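Local coordinates for conserved membrane protein (Chlamydia abortus, PDB 6GZU), which is a secreted Chlamydia effector of the CE clan that combines deubiquitination with acetylation and induces Golgi fragmentation, here represented by its catalytic part, at residues E116-S119 with M120-S123; L166-I169 with A170-G174; G205-L208 with S209-L212. All blocks are in the same frame, centred on the assembly; numbering follows the deposited sequence. Where two conformers were deposited one is given.

Contact 1: residues E116-S119 with M120-S123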
ATOM      1  N   GLU A 116     -17.554  -8.683   8.093  1.00 39.03           N
ATOM      2  CA  GLU A 116     -18.245  -7.572   7.428  1.00 38.98           C
ATOM      3  C   GLU A 116     -17.352  -6.816   6.426  1.00 36.07           C
ATOM      4  O   GLU A 116     -17.767  -6.579   5.281  1.00 36.42           O
ATOM      5  CB  GLU A 116     -18.852  -6.602   8.453  1.00 41.15           C
ATOM      6  CG  GLU A 116     -20.061  -7.145   9.210  1.00 45.95           C
ATOM      7  CD  GLU A 116     -20.431  -6.272  10.391  1.00 49.47           C
ATOM      8  OE1 GLU A 116     -20.016  -5.083  10.408  1.00 49.09           O
ATOM      9  OE2 GLU A 116     -21.135  -6.774  11.309  1.00 51.35           O
ATOM     10  N   MET A 117     -16.130  -6.449   6.825  1.00 33.60           N
ATOM     11  CA  MET A 117     -15.253  -5.683   5.940  1.00 30.82           C
ATOM     12  C   MET A 117     -14.930  -6.529   4.710  1.00 32.43           C
ATOM     13  O   MET A 117     -14.937  -6.055   3.565  1.00 32.03           O
ATOM     14  CB  MET A 117     -13.935  -5.284   6.637  1.00 29.50           C
ATOM     15  CG  MET A 117     -13.154  -4.215   5.885  1.00 29.24           C
ATOM     16  SD  MET A 117     -13.962  -2.615   5.874  1.00 30.25           S
ATOM     17  CE  MET A 117     -13.684  -2.097   7.590  1.00 30.42           C
ATOM     18  N   ASN A 118     -14.645  -7.803   4.936  1.00 34.76           N
ATOM     19  CA  ASN A 118     -14.328  -8.627   3.782  1.00 38.67           C
ATOM     20  C   ASN A 118     -15.444  -8.860   2.776  1.00 38.45           C
ATOM     21  O   ASN A 118     -15.211  -8.823   1.556  1.00 38.13           O
ATOM     22  CB  ASN A 118     -13.665  -9.912   4.193  1.00 42.84           C
ATOM     23  CG  ASN A 118     -12.235  -9.860   3.897  1.00 46.53           C
ATOM     24  OD1 ASN A 118     -11.519  -8.999   4.429  1.00 47.82           O
ATOM     25  ND2 ASN A 118     -11.812 -10.662   2.940  1.00 46.09           N
ATOM     26  N   SER A 119     -16.648  -9.072   3.286  1.00 37.86           N
ATOM     27  CA  SER A 119     -17.782  -9.312   2.421  1.00 39.88           C
ATOM     28  C   SER A 119     -18.057  -8.071   1.599  1.00 39.89           C
ATOM     29  O   SER A 119     -18.293  -8.150   0.383  1.00 42.07           O
ATOM     30  CB  SER A 119     -19.005  -9.683   3.234  1.00 41.59           C
ATOM     31  OG  SER A 119     -20.105  -9.815   2.357  1.00 43.33           O
ATOM     32  N   MET A 120     -18.032  -6.921   2.269  1.00 38.03           N
ATOM     33  CA  MET A 120     -18.218  -5.652   1.584  1.00 35.54           C
ATOM     34  C   MET A 120     -17.125  -5.439   0.556  1.00 33.97           C
ATOM     35  O   MET A 120     -17.397  -5.082  -0.583  1.00 34.66           O
ATOM     36  CB  MET A 120     -18.240  -4.497   2.564  1.00 35.59           C
ATOM     37  CG  MET A 120     -19.372  -4.559   3.530  1.00 39.39           C
ATOM     38  SD  MET A 120     -19.549  -2.960   4.344  1.00 42.17           S
ATOM     39  CE  MET A 120     -19.790  -1.983   2.861  1.00 40.75           C
ATOM     40  N   MET A 121     -15.880  -5.675   0.917  1.00 33.20           N
ATOM     41  CA  MET A 121     -14.803  -5.421  -0.013  0.60 32.81           C
ATOM     42  C   MET A 121     -14.904  -6.295  -1.261  1.00 35.93           C
ATOM     43  O   MET A 121     -14.740  -5.821  -2.405  1.00 37.36           O
ATOM     44  CB  MET A 121     -13.454  -5.660   0.659  0.60 30.59           C
ATOM     45  CG  MET A 121     -12.355  -5.315  -0.281  0.60 29.98           C
ATOM     46  SD  MET A 121     -10.808  -5.501   0.501  0.60 30.34           S
ATOM     47  CE  MET A 121     -10.758  -7.270   0.851  0.60 30.62           C
ATOM     48  N   LEU A 122     -15.156  -7.579  -1.036  1.00 40.01           N
ATOM     49  CA  LEU A 122     -15.231  -8.524  -2.139  1.00 44.14           C
ATOM     50  C   LEU A 122     -16.312  -8.104  -3.133  1.00 46.26           C
ATOM     51  O   LEU A 122     -16.166  -8.301  -4.337  1.00 46.42           O
ATOM     52  CB  LEU A 122     -15.467  -9.953  -1.632  1.00 45.73           C
ATOM     53  CG  LEU A 122     -14.388 -10.577  -0.729  1.00 47.16           C
ATOM     54  CD1 LEU A 122     -14.654 -12.050  -0.476  1.00 48.65           C
ATOM     55  CD2 LEU A 122     -12.975 -10.373  -1.266  1.00 47.22           C
ATOM     56  N   SER A 123     -17.385  -7.483  -2.653  1.00 47.59           N
ATOM     57  CA  SER A 123     -18.407  -7.043  -3.592  1.00 50.10           C
ATOM     58  C   SER A 123     -18.021  -5.794  -4.420  1.00 51.60           C
ATOM     59  O   SER A 123     -18.463  -5.666  -5.565  1.00 53.95           O
ATOM     60  CB  SER A 123     -19.742  -6.835  -2.880  1.00 51.50           C
ATOM     61  OG  SER A 123     -19.777  -5.570  -2.253  1.00 52.81           O
TER
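Consecutive turns of helix 114-124 meet here in a local i to i+4 contact near the surface, with one side of the helix laid against strand 100-107. Four backbone hydrogen bonds run from the amides of 120-123 back to the carbonyls of 116-119. The one from Met-120 N to Glu-116 O is 3.0 Å long, while the bond from Ser-123 N to Ser-119 O stretches to 3.2 Å. Met-120 turns CG to the side away from its own carbonyl carbon (chi1 -63°), which brings CG to 3.1 Å from Glu-116 O. Leu-122, two residues on, does the same, its CG 3.0 Å from Asn-118 O. Asn-118 and Met-121 lie alongside each other and point the same way, and in one conformer the Met-121 methyl CE comes 4.0 Å from Asn-118 OD1. Ser-123 folds OG back onto the helix, donating to Met-120 O at 2.9 Å. Met-117, Met-120 and Met-121 all touch Trp-106 of the strand. At the start of the helix, Glu-116 N bonds to Asn-113 OD1 and Glu-116 OE1 to His-112 N. This is the pattern of an amphipathic alpha-helix, whose methionines turn to Trp-106 and the neighbouring loop while Ser-119, Leu-122 and Ser-123 stay exposed.

Contact 2: residues L166-I169 with A170-G174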
ATOM      1  N   LEU A 166      -1.488   0.233  12.434  1.00 19.17           N
ATOM      2  CA  LEU A 166      -0.233   0.930  12.120  1.00 18.95           C
ATOM      3  C   LEU A 166       0.772   0.686  13.226  1.00 19.08           C
ATOM      4  O   LEU A 166       1.956   0.461  12.955  1.00 18.97           O
ATOM      5  CB  LEU A 166      -0.466   2.435  11.952  1.00 20.31           C
ATOM      6  CG  LEU A 166      -1.419   2.811  10.792  1.00 19.97           C
ATOM      7  CD1 LEU A 166      -1.578   4.319  10.839  1.00 20.91           C
ATOM      8  CD2 LEU A 166      -0.910   2.342   9.434  1.00 19.75           C
ATOM      9  N   ASN A 167       0.325   0.764  14.479  1.00 19.37           N
ATOM     10  CA  ASN A 167       1.253   0.730  15.614  1.00 18.89           C
ATOM     11  C   ASN A 167       1.692  -0.671  15.902  1.00 19.98           C
ATOM     12  O   ASN A 167       2.835  -0.881  16.358  1.00 20.61           O
ATOM     13  CB  ASN A 167       0.639   1.446  16.830  1.00 19.65           C
ATOM     14  CG  ASN A 167       0.607   2.909  16.625  1.00 22.25           C
ATOM     15  OD1 ASN A 167      -0.438   3.499  16.178  1.00 25.69           O
ATOM     16  ND2 ASN A 167       1.726   3.542  16.867  1.00 20.81           N
ATOM     17  N   SER A 168       0.838  -1.654  15.609  1.00 19.91           N
ATOM     18  CA  SER A 168       1.260  -3.021  15.811  0.67 21.23           C
ATOM     19  C   SER A 168       2.313  -3.395  14.749  1.00 20.14           C
ATOM     20  O   SER A 168       3.344  -4.020  15.070  1.00 22.28           O
ATOM     21  CB  SER A 168       0.051  -3.932  15.773  0.67 19.97           C
ATOM     22  OG  SER A 168       0.385  -5.221  16.193  0.67 20.89           O
ATOM     23  N   ILE A 169       2.111  -3.009  13.494  1.00 19.87           N
ATOM     24  CA  ILE A 169       3.138  -3.215  12.485  1.00 19.33           C
ATOM     25  C   ILE A 169       4.419  -2.527  12.931  1.00 19.53           C
ATOM     26  O   ILE A 169       5.512  -3.117  12.841  1.00 19.79           O
ATOM     27  CB  ILE A 169       2.662  -2.622  11.129  1.00 19.92           C
ATOM     28  CG1 ILE A 169       1.506  -3.469  10.588  1.00 21.33           C
ATOM     29  CG2 ILE A 169       3.835  -2.534  10.121  1.00 21.24           C
ATOM     30  CD1 ILE A 169       0.722  -2.750   9.450  1.00 21.09           C
ATOM     31  N   ALA A 170       4.332  -1.262  13.357  1.00 19.31           N
ATOM     32  CA  ALA A 170       5.567  -0.523  13.699  1.00 18.90           C
ATOM     33  C   ALA A 170       6.315  -1.226  14.808  1.00 18.89           C
ATOM     34  O   ALA A 170       7.575  -1.289  14.790  1.00 20.28           O
ATOM     35  CB  ALA A 170       5.222   0.881  14.141  1.00 19.22           C
ATOM     36  N   THR A 171       5.583  -1.717  15.823  1.00 20.08           N
ATOM     37  CA  THR A 171       6.199  -2.371  16.975  1.00 20.97           C
ATOM     38  C   THR A 171       6.827  -3.695  16.560  1.00 21.50           C
ATOM     39  O   THR A 171       7.981  -3.994  16.926  1.00 23.19           O
ATOM     40  CB  THR A 171       5.159  -2.577  18.049  1.00 22.65           C
ATOM     41  OG1 THR A 171       4.748  -1.275  18.499  1.00 25.47           O
ATOM     42  CG2 THR A 171       5.764  -3.370  19.271  1.00 24.94           C
ATOM     43  N   ARG A 172       6.094  -4.524  15.808  1.00 23.23           N
ATOM     44  CA  ARG A 172       6.645  -5.809  15.392  1.00 24.10           C
ATOM     45  C   ARG A 172       7.853  -5.699  14.476  1.00 23.31           C
ATOM     46  O   ARG A 172       8.813  -6.489  14.614  1.00 25.71           O
ATOM     47  CB  ARG A 172       5.580  -6.692  14.742  1.00 24.79           C
ATOM     48  CG  ARG A 172       4.417  -7.030  15.728  1.00 25.44           C
ATOM     49  CD  ARG A 172       3.592  -8.155  15.092  1.00 28.66           C
ATOM     50  NE  ARG A 172       2.330  -8.365  15.782  1.00 32.45           N
ATOM     51  CZ  ARG A 172       2.246  -9.067  16.887  1.00 30.31           C
ATOM     52  NH1 ARG A 172       3.351  -9.627  17.362  1.00 31.73           N
ATOM     53  NH2 ARG A 172       1.082  -9.272  17.492  1.00 32.07           N
ATOM     54  N   LEU A 173       7.829  -4.758  13.534  1.00 21.82           N
ATOM     55  CA  LEU A 173       8.956  -4.593  12.626  1.00 21.14           C
ATOM     56  C   LEU A 173      10.156  -3.994  13.346  1.00 21.75           C
ATOM     57  O   LEU A 173      11.289  -4.323  13.002  1.00 22.64           O
ATOM     58  CB  LEU A 173       8.606  -3.754  11.404  1.00 21.47           C
ATOM     59  CG  LEU A 173       7.474  -4.363  10.560  1.00 22.54           C
ATOM     60  CD1 LEU A 173       7.375  -3.608   9.269  1.00 21.75           C
ATOM     61  CD2 LEU A 173       7.778  -5.880  10.270  1.00 25.79           C
ATOM     62  N   GLY A 174       9.928  -3.137  14.352  1.00 22.47           N
ATOM     63  CA  GLY A 174      11.051  -2.622  15.142  1.00 22.57           C
ATOM     64  C   GLY A 174      11.843  -3.681  15.876  1.00 22.67           C
ATOM     65  O   GLY A 174      13.047  -3.530  16.166  1.00 24.37           O
TER
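Thr-171 makes the side-chain hydrogen bond of this local contact along helix 159-174, its OG1 donating to Asn-167 O at 2.9 Å. The amide of the same residue, Thr-171 N, also bonds Asn-167 O at 2.9 Å, and the two donors arrive from opposite faces of the carbonyl plane. Thr-171 OG1 can do this because it stands beside its own backbone N (chi1 -65°) and leans back over the preceding turn. The other backbone bonds are of the ordinary i to i+4 kind, among them Arg-172 N to Ser-168 O. The helix is the crossover of a beta-alpha-beta unit between strands 146-150 and 188-191, with Leu-166 and Ala-170 touching both strands. Apolar contact within the helix comes from Ile-169 and Leu-173, which lie side by side, CG2 of Ile-169 being 3.8 Å from CD1 of Leu-173. Beyond them, Ile-169 packs on Ile-51 and Val-55 of helix 51-58. Charge enters through Arg-172, extended from CG to NE and leading outward and back toward the start of the helix. Its NE forms a salt bridge with Glu-52 OE2, the same oxygen that, in one conformer of Ser-168, is hydrogen-bonded to Ser-168 OG; in that conformer Ser-168 OG and Arg-172 NE stand 3.7 Å apart.

Contact 3: residues G205-L208 with S209-L212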
ATOM      1  N   GLY A 205      -8.168   6.954  -5.018  1.00 23.34           N
ATOM      2  CA  GLY A 205      -7.183   6.049  -5.618  1.00 24.56           C
ATOM      3  C   GLY A 205      -6.145   6.794  -6.443  1.00 25.57           C
ATOM      4  O   GLY A 205      -4.974   6.394  -6.504  1.00 24.38           O
ATOM      5  N   ILE A 206      -6.558   7.888  -7.069  1.00 25.73           N
ATOM      6  CA  ILE A 206      -5.634   8.697  -7.866  1.00 25.65           C
ATOM      7  C   ILE A 206      -4.720   9.454  -6.908  1.00 23.85           C
ATOM      8  O   ILE A 206      -3.489   9.466  -7.092  1.00 22.64           O
ATOM      9  CB  ILE A 206      -6.399   9.679  -8.725  1.00 27.25           C
ATOM     10  CG1 ILE A 206      -7.372   8.908  -9.625  1.00 29.47           C
ATOM     11  CG2 ILE A 206      -5.430  10.519  -9.548  1.00 29.23           C
ATOM     12  CD1 ILE A 206      -8.355   9.795 -10.388  1.00 29.04           C
ATOM     13  N   TRP A 207      -5.285  10.019  -5.850  1.00 22.32           N
ATOM     14  CA  TRP A 207      -4.458  10.750  -4.903  1.00 21.47           C
ATOM     15  C   TRP A 207      -3.357   9.879  -4.282  1.00 20.41           C
ATOM     16  O   TRP A 207      -2.196  10.320  -4.147  1.00 20.80           O
ATOM     17  CB  TRP A 207      -5.324  11.300  -3.758  1.00 22.75           C
ATOM     18  CG  TRP A 207      -5.958  12.599  -4.094  1.00 27.96           C
ATOM     19  CD1 TRP A 207      -7.305  12.862  -4.264  1.00 30.48           C
ATOM     20  CD2 TRP A 207      -5.281  13.834  -4.239  1.00 32.53           C
ATOM     21  NE1 TRP A 207      -7.477  14.176  -4.552  1.00 34.02           N
ATOM     22  CE2 TRP A 207      -6.263  14.812  -4.508  1.00 35.70           C
ATOM     23  CE3 TRP A 207      -3.930  14.215  -4.176  1.00 36.24           C
ATOM     24  CZ2 TRP A 207      -5.943  16.151  -4.743  1.00 39.88           C
ATOM     25  CZ3 TRP A 207      -3.615  15.545  -4.403  1.00 40.23           C
ATOM     26  CH2 TRP A 207      -4.619  16.506  -4.663  1.00 41.59           C
ATOM     27  N   LEU A 208      -3.701   8.673  -3.832  1.00 19.33           N
ATOM     28  CA  LEU A 208      -2.697   7.860  -3.138  1.00 19.49           C
ATOM     29  C   LEU A 208      -1.646   7.401  -4.154  1.00 19.62           C
ATOM     30  O   LEU A 208      -0.463   7.246  -3.780  1.00 19.65           O
ATOM     31  CB  LEU A 208      -3.342   6.679  -2.415  1.00 20.90           C
ATOM     32  CG  LEU A 208      -3.947   5.545  -3.266  1.00 20.45           C
ATOM     33  CD1 LEU A 208      -2.848   4.506  -3.668  1.00 21.91           C
ATOM     34  CD2 LEU A 208      -5.095   4.866  -2.521  1.00 22.16           C
ATOM     35  N   SER A 209      -2.019   7.229  -5.431  1.00 19.47           N
ATOM     36  CA  SER A 209      -1.045   6.842  -6.448  1.00 20.86           C
ATOM     37  C   SER A 209      -0.064   7.982  -6.729  1.00 20.67           C
ATOM     38  O   SER A 209       1.160   7.756  -6.860  1.00 20.75           O
ATOM     39  CB  SER A 209      -1.766   6.417  -7.732  1.00 21.88           C
ATOM     40  OG  SER A 209      -2.560   5.267  -7.490  1.00 22.85           O
ATOM     41  N   LEU A 210      -0.591   9.208  -6.829  1.00 21.04           N
ATOM     42  CA  LEU A 210       0.264  10.393  -6.970  1.00 22.80           C
ATOM     43  C   LEU A 210       1.184  10.517  -5.749  1.00 23.27           C
ATOM     44  O   LEU A 210       2.386  10.802  -5.882  1.00 22.39           O
ATOM     45  CB  LEU A 210      -0.604  11.663  -7.108  1.00 24.37           C
ATOM     46  CG  LEU A 210      -0.019  13.069  -7.280  1.00 27.41           C
ATOM     47  CD1 LEU A 210      -1.133  14.014  -7.795  1.00 28.45           C
ATOM     48  CD2 LEU A 210       0.539  13.635  -5.964  1.00 28.03           C
ATOM     49  N   PHE A 211       0.643  10.322  -4.551  1.00 21.06           N
ATOM     50  CA  PHE A 211       1.482  10.423  -3.364  1.00 21.20           C
ATOM     51  C   PHE A 211       2.651   9.444  -3.427  1.00 21.29           C
ATOM     52  O   PHE A 211       3.805   9.824  -3.133  1.00 21.60           O
ATOM     53  CB  PHE A 211       0.680  10.232  -2.077  1.00 20.24           C
ATOM     54  CG  PHE A 211       1.541  10.247  -0.856  1.00 19.84           C
ATOM     55  CD1 PHE A 211       2.091  11.456  -0.409  1.00 21.69           C
ATOM     56  CD2 PHE A 211       1.878   9.055  -0.240  1.00 19.47           C
ATOM     57  CE1 PHE A 211       2.953  11.504   0.684  1.00 21.53           C
ATOM     58  CE2 PHE A 211       2.720   9.060   0.880  1.00 20.39           C
ATOM     59  CZ  PHE A 211       3.249  10.303   1.345  1.00 19.66           C
ATOM     60  N   LEU A 212       2.360   8.192  -3.737  1.00 20.87           N
ATOM     61  CA  LEU A 212       3.444   7.205  -3.729  1.00 21.10           C
ATOM     62  C   LEU A 212       4.492   7.588  -4.783  1.00 20.23           C
ATOM     63  O   LEU A 212       5.693   7.459  -4.562  1.00 20.96           O
ATOM     64  CB  LEU A 212       2.922   5.801  -4.015  1.00 20.06           C
ATOM     65  CG  LEU A 212       4.021   4.719  -3.980  1.00 20.24           C
ATOM     66  CD1 LEU A 212       4.641   4.618  -2.577  1.00 21.87           C
ATOM     67  CD2 LEU A 212       3.389   3.412  -4.364  1.00 20.20           C
TER
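Two aromatic rings stand one turn apart on this buried stretch of helix 204-217: the Trp-207 indole, which Leu-210 meets through CD1, obliquely, at 4.5 Å from CZ3, and the Phe-211 phenyl, which stacks with the ring of Phe-150. Trp-207 touches Ser-152, Gln-198 and, on helix 228-241, Leu-235; Leu-210 reaches Phe-234 and Phe-238 of that helix. On another side, Leu-208 and Leu-212 turn to helix 20-33 and strand 134-141. The polar feature is Ser-209. Its OG sits beside its own backbone N (chi1 -63°) and donates to Gly-205 O at 2.8 Å, nearly in line with the C=O bond. Ser-209 N approaches the same Gly-205 O from above the carbonyl plane at 3.3 Å, a longer bond, at an N-H...O angle of 147°. One carbonyl thus takes two donors, and the buried hydroxyl finds its partner within the helix. Leu-208 holds CG between its backbone N and carbonyl carbon (chi1 69°), a less roomy setting that brings CD1 to 3.9 Å from Ser-209 OG. Such a buried stretch suits a CE-clan cysteine protease fold: the helix opens at Cys-204, which with His-134 and Asp-151 has an arrangement consistent with the clan's Cys-His-Asp triad.

In the fold
All three contacts are turns of separate helices round the mixed sheet, none touching another: the nearest atoms of contacts 2 and 3, on opposite sides of the chain's centre, are about 11 Å apart. Contact 3 is the core member, its eight residues buried between strand 134-141 and helices 20-33 and 228-241. Contacts 1 and 2 are partly buried, each with one side on the sheet, contact 1 against strand 100-107 and contact 2 against strands 146-150 and 188-191. Chemistry follows place. Methionines meet the end of strand 100-107 in contact 1, contact 2 adds a charged link to helix 51-58, and contact 3 is largely aliphatic and aromatic. In each, a hydroxyl bonds to a backbone carbonyl of its own helix.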